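Local coordinates for phosphoribosylformylglycinamidine synthase 2 (Thermus thermophilus, PDB 3VIU), which is a PurL-type protein of the AIR synthase-related (PurM-like) superfamily, with paired N- and C-terminal PurM-like domains after an N-terminal linker domain, and binds ADP and magnesium, at residues Ile197-Ile209 with Asp285-Glu297. Sequence-based numbering, arbitrary orientation.
Sequences IYYAGAKTGRDGI and DLVPTREEGMTPE
R290 and D207 join two loops of the first AIR synthase-related C-terminal domain, one leaving strand 196-201, the other leading into helix 296-301. The loops pair through a single beta bridge, T204 with T289, in which T204 N donates to P288 O and R290 N to T204 O. Beyond it runs a salt-bridge network of two arginines and two acids. R290 grips D207 end-on: NH1 lies 2.6 Å from OD2 and NH2 3.0 Å from OD1, with guanidinium and carboxylate planes 32° apart, while G205 CA sits over one face of the guanidinium. R290 NH1 also reaches E291 OE2 at 2.7 Å, an oxygen that takes R206 N as well along an almost straight bond. R206 approaches E291 differently, side-on through NE and NH1, both meeting OE1 from the same face of a carboxylate turned 64° to the guanidinium. The bend at chi3 (-78°) brings the guanidinium to the backbone of 292-293, where NH1 donates to E292 O at 2.9 Å, and selenomethionine M294 lays CG over one face; NH2 pairs with E298 of the following helix. Shared between the two arginines, E291 is probably kept ionised, although D207 OD2 lies only 4.4 Å from its OE2. Within strand 196-201, the Y199 ring receives P288 CD 3.6 Å above its centre, a CH-pi contact, and V287 CG1 touches CE2. T204 OG1, bound to R307 of the neighbouring strand, donates to Y199 OH, which in turn donates to A202 O at 2.6 Å, in the carbonyl plane and on a lone pair.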
loop_
_atom_site.group_PDB
_atom_site.type_symbol
_atom_site.label_atom_id
_atom_site.label_comp_id
_atom_site.label_asym_id
_atom_site.label_seq_id
_atom_site.Cartn_x
_atom_site.Cartn_y
_atom_site.Cartn_z
ATOM N N ILE A 197 25.944 11.419 15.762
ATOM C CA ILE A 197 24.658 10.827 15.392
ATOM C C ILE A 197 23.831 10.620 16.661
ATOM O O ILE A 197 24.246 9.891 17.569
ATOM C CB ILE A 197 24.838 9.451 14.716
ATOM C CG1 ILE A 197 25.951 9.513 13.667
ATOM C CG2 ILE A 197 23.527 9.010 14.105
ATOM C CD1 ILE A 197 25.731 10.539 12.604
ATOM N N TYR A 198 22.664 11.254 16.725
ATOM C CA TYR A 198 21.815 11.125 17.901
ATOM C C TYR A 198 20.803 9.988 17.837
ATOM O O TYR A 198 20.366 9.570 16.762
ATOM C CB TYR A 198 21.098 12.445 18.185
ATOM C CG TYR A 198 21.978 13.487 18.833
ATOM C CD1 TYR A 198 23.093 14.003 18.169
ATOM C CD2 TYR A 198 21.687 13.975 20.103
ATOM C CE1 TYR A 198 23.889 14.983 18.753
ATOM C CE2 TYR A 198 22.476 14.955 20.698
ATOM C CZ TYR A 198 23.574 15.457 20.019
ATOM O OH TYR A 198 24.347 16.439 20.604
ATOM N N TYR A 199 20.448 9.501 19.021
ATOM C CA TYR A 199 19.506 8.410 19.216
ATOM C C TYR A 199 18.396 8.946 20.104
ATOM O O TYR A 199 18.674 9.528 21.156
ATOM C CB TYR A 199 20.227 7.251 19.916
ATOM C CG TYR A 199 19.365 6.129 20.465
ATOM C CD1 TYR A 199 18.369 6.369 21.409
ATOM C CD2 TYR A 199 19.601 4.809 20.088
ATOM C CE1 TYR A 199 17.633 5.316 21.966
ATOM C CE2 TYR A 199 18.877 3.756 20.632
ATOM C CZ TYR A 199 17.896 4.010 21.570
ATOM O OH TYR A 199 17.186 2.955 22.112
ATOM N N ALA A 200 17.149 8.748 19.685
ATOM C CA ALA A 200 15.997 9.203 20.455
ATOM C C ALA A 200 14.868 8.182 20.412
ATOM O O ALA A 200 14.754 7.420 19.461
ATOM C CB ALA A 200 15.512 10.529 19.923
ATOM N N GLY A 201 14.035 8.179 21.445
ATOM C CA GLY A 201 12.927 7.240 21.503
ATOM C C GLY A 201 13.077 6.208 22.608
ATOM O O GLY A 201 13.752 6.450 23.598
ATOM N N ALA A 202 12.441 5.056 22.437
ATOM C CA ALA A 202 12.507 3.985 23.423
ATOM C C ALA A 202 13.938 3.478 23.590
ATOM O O ALA A 202 14.795 3.707 22.735
ATOM C CB ALA A 202 11.598 2.830 22.997
ATOM N N LYS A 203 14.193 2.788 24.696
ATOM C CA LYS A 203 15.514 2.241 24.938
ATOM C C LYS A 203 15.596 0.866 24.270
ATOM O O LYS A 203 14.591 0.174 24.136
ATOM C CB LYS A 203 15.799 2.159 26.444
ATOM C CG LYS A 203 14.645 1.675 27.297
ATOM C CD LYS A 203 13.550 2.734 27.439
ATOM C CE LYS A 203 12.317 2.174 28.154
ATOM N NZ LYS A 203 12.614 1.619 29.519
ATOM N N THR A 204 16.790 0.488 23.827
ATOM C CA THR A 204 16.991 -0.789 23.148
ATOM C C THR A 204 16.923 -1.999 24.068
ATOM O O THR A 204 17.675 -2.092 25.043
ATOM C CB THR A 204 18.349 -0.814 22.417
ATOM O OG1 THR A 204 18.367 0.210 21.423
ATOM C CG2 THR A 204 18.584 -2.156 21.759
ATOM N N GLY A 205 16.022 -2.922 23.737
ATOM C CA GLY A 205 15.867 -4.140 24.512
ATOM C C GLY A 205 16.083 -5.377 23.652
ATOM O O GLY A 205 16.510 -5.280 22.501
ATOM N N ARG A 206 15.802 -6.551 24.207
ATOM C CA ARG A 206 15.966 -7.791 23.458
ATOM C C ARG A 206 14.668 -8.096 22.731
ATOM O O ARG A 206 13.947 -9.025 23.082
ATOM C CB ARG A 206 16.356 -8.934 24.401
ATOM C CG ARG A 206 17.852 -8.992 24.664
ATOM C CD ARG A 206 18.240 -10.009 25.724
ATOM N NE ARG A 206 17.982 -9.506 27.068
ATOM C CZ ARG A 206 18.906 -9.380 28.019
ATOM N NH1 ARG A 206 18.561 -8.908 29.207
ATOM N NH2 ARG A 206 20.166 -9.725 27.791
ATOM N N ASP A 207 14.385 -7.288 21.712
ATOM C CA ASP A 207 13.170 -7.409 20.910
ATOM C C ASP A 207 13.452 -7.898 19.490
ATOM O O ASP A 207 14.373 -7.416 18.828
ATOM C CB ASP A 207 12.459 -6.055 20.833
ATOM C CG ASP A 207 12.097 -5.498 22.201
ATOM O OD1 ASP A 207 11.715 -4.314 22.268
ATOM O OD2 ASP A 207 12.181 -6.232 23.206
ATOM N N GLY A 208 12.642 -8.853 19.040
ATOM C CA GLY A 208 12.771 -9.414 17.706
ATOM C C GLY A 208 14.177 -9.566 17.152
ATOM O O GLY A 208 14.474 -9.070 16.060
ATOM N N ILE A 209 15.042 -10.252 17.893
ATOM C CA ILE A 209 16.416 -10.460 17.449
ATOM C C ILE A 209 16.528 -11.768 16.662
ATOM O O ILE A 209 16.320 -12.859 17.207
ATOM C CB ILE A 209 17.397 -10.514 18.645
ATOM C CG1 ILE A 209 17.325 -9.208 19.441
ATOM C CG2 ILE A 209 18.812 -10.751 18.145
ATOM C CD1 ILE A 209 18.170 -9.201 20.705
ATOM N N ASP A 285 28.149 1.624 24.127
ATOM C CA ASP A 285 28.029 1.959 25.538
ATOM C C ASP A 285 27.159 3.181 25.775
ATOM O O ASP A 285 26.637 3.369 26.870
ATOM C CB ASP A 285 29.408 2.197 26.166
ATOM C CG ASP A 285 30.294 0.971 26.109
ATOM O OD1 ASP A 285 29.791 -0.141 26.386
ATOM O OD2 ASP A 285 31.493 1.122 25.797
ATOM N N LEU A 286 27.002 4.016 24.756
ATOM C CA LEU A 286 26.181 5.214 24.899
ATOM C C LEU A 286 24.716 4.959 24.562
ATOM O O LEU A 286 23.853 5.796 24.843
ATOM C CB LEU A 286 26.738 6.339 24.023
ATOM C CG LEU A 286 27.662 7.346 24.715
ATOM C CD1 LEU A 286 28.386 6.709 25.869
ATOM C CD2 LEU A 286 28.638 7.905 23.701
ATOM N N VAL A 287 24.444 3.796 23.969
ATOM C CA VAL A 287 23.087 3.405 23.585
ATOM C C VAL A 287 22.208 3.078 24.810
ATOM O O VAL A 287 22.552 2.218 25.618
ATOM C CB VAL A 287 23.126 2.162 22.628
ATOM C CG1 VAL A 287 21.724 1.703 22.278
ATOM C CG2 VAL A 287 23.879 2.509 21.361
ATOM N N PRO A 288 21.063 3.772 24.954
ATOM C CA PRO A 288 20.119 3.574 26.062
ATOM C C PRO A 288 19.615 2.135 26.070
ATOM O O PRO A 288 19.103 1.650 25.069
ATOM C CB PRO A 288 18.992 4.555 25.739
ATOM C CG PRO A 288 19.685 5.624 24.979
ATOM C CD PRO A 288 20.586 4.841 24.062
ATOM N N THR A 289 19.749 1.466 27.206
ATOM C CA THR A 289 19.330 0.078 27.329
ATOM C C THR A 289 18.137 -0.089 28.270
ATOM O O THR A 289 17.991 0.652 29.241
ATOM C CB THR A 289 20.493 -0.795 27.843
ATOM O OG1 THR A 289 20.990 -0.243 29.070
ATOM C CG2 THR A 289 21.616 -0.856 26.819
ATOM N N ARG A 290 17.298 -1.081 27.977
ATOM C CA ARG A 290 16.109 -1.366 28.773
ATOM C C ARG A 290 16.302 -2.623 29.609
ATOM O O ARG A 290 15.573 -2.850 30.577
ATOM C CB ARG A 290 14.910 -1.562 27.845
ATOM C CG ARG A 290 13.587 -1.800 28.550
ATOM C CD ARG A 290 12.534 -2.214 27.539
ATOM N NE ARG A 290 12.747 -3.578 27.066
ATOM C CZ ARG A 290 12.335 -4.041 25.888
ATOM N NH1 ARG A 290 12.570 -5.307 25.555
ATOM N NH2 ARG A 290 11.705 -3.235 25.038
ATOM N N GLU A 291 17.277 -3.443 29.221
ATOM C CA GLU A 291 17.570 -4.691 29.923
ATOM C C GLU A 291 19.054 -4.818 30.249
ATOM O O GLU A 291 19.906 -4.293 29.538
ATOM C CB GLU A 291 17.120 -5.885 29.080
ATOM C CG GLU A 291 15.622 -5.918 28.846
ATOM C CD GLU A 291 15.199 -7.012 27.887
ATOM O OE1 GLU A 291 15.531 -8.187 28.146
ATOM O OE2 GLU A 291 14.534 -6.698 26.877
ATOM N N GLU A 292 19.352 -5.532 31.328
ATOM C CA GLU A 292 20.725 -5.718 31.780
ATOM C C GLU A 292 21.462 -6.840 31.053
ATOM O O GLU A 292 20.844 -7.729 30.477
ATOM C CB GLU A 292 20.724 -6.012 33.285
ATOM C CG GLU A 292 22.055 -5.767 33.966
ATOM C CD GLU A 292 22.021 -6.076 35.453
ATOM O OE1 GLU A 292 20.971 -5.843 36.096
ATOM O OE2 GLU A 292 23.057 -6.537 35.982
ATOM N N GLY A 293 22.792 -6.778 31.081
ATOM C CA GLY A 293 23.617 -7.805 30.467
ATOM C C GLY A 293 23.395 -8.099 29.000
ATOM O O GLY A 293 23.484 -9.250 28.566
HETATM N N MSE A 294 23.113 -7.061 28.225
HETATM C CA MSE A 294 22.890 -7.239 26.802
HETATM C C MSE A 294 24.213 -7.319 26.065
HETATM O O MSE A 294 25.082 -6.471 26.239
HETATM C CB MSE A 294 22.057 -6.088 26.255
HETATM C CG MSE A 294 20.632 -6.118 26.743
HETATM SE SE MSE A 294 19.576 -4.758 25.905
HETATM C CE MSE A 294 19.413 -5.532 24.134
ATOM N N THR A 295 24.358 -8.348 25.241
ATOM C CA THR A 295 25.581 -8.551 24.483
ATOM C C THR A 295 25.654 -7.652 23.248
ATOM O O THR A 295 24.645 -7.093 22.809
ATOM C CB THR A 295 25.700 -10.009 24.047
ATOM O OG1 THR A 295 24.565 -10.365 23.247
ATOM C CG2 THR A 295 25.755 -10.906 25.262
ATOM N N PRO A 296 26.859 -7.488 22.681
ATOM C CA PRO A 296 26.989 -6.640 21.495
ATOM C C PRO A 296 25.981 -6.943 20.380
ATOM O O PRO A 296 25.274 -6.041 19.937
ATOM C CB PRO A 296 28.438 -6.867 21.080
ATOM C CG PRO A 296 29.120 -6.978 22.410
ATOM C CD PRO A 296 28.185 -7.891 23.184
ATOM N N GLU A 297 25.893 -8.195 19.940
ATOM C CA GLU A 297 24.955 -8.531 18.869
ATOM C C GLU A 297 23.499 -8.216 19.226
ATOM O O GLU A 297 22.727 -7.802 18.366
ATOM C CB GLU A 297 25.092 -10.006 18.440
ATOM C CG GLU A 297 24.731 -11.057 19.481
ATOM C CD GLU A 297 25.849 -11.325 20.474
ATOM O OE1 GLU A 297 25.692 -12.242 21.310
ATOM O OE2 GLU A 297 26.884 -10.624 20.425
HETATM O O HOH W 1 12.226 -0.739 24.334
HETATM O O HOH W 2 12.422 -8.686 26.125
#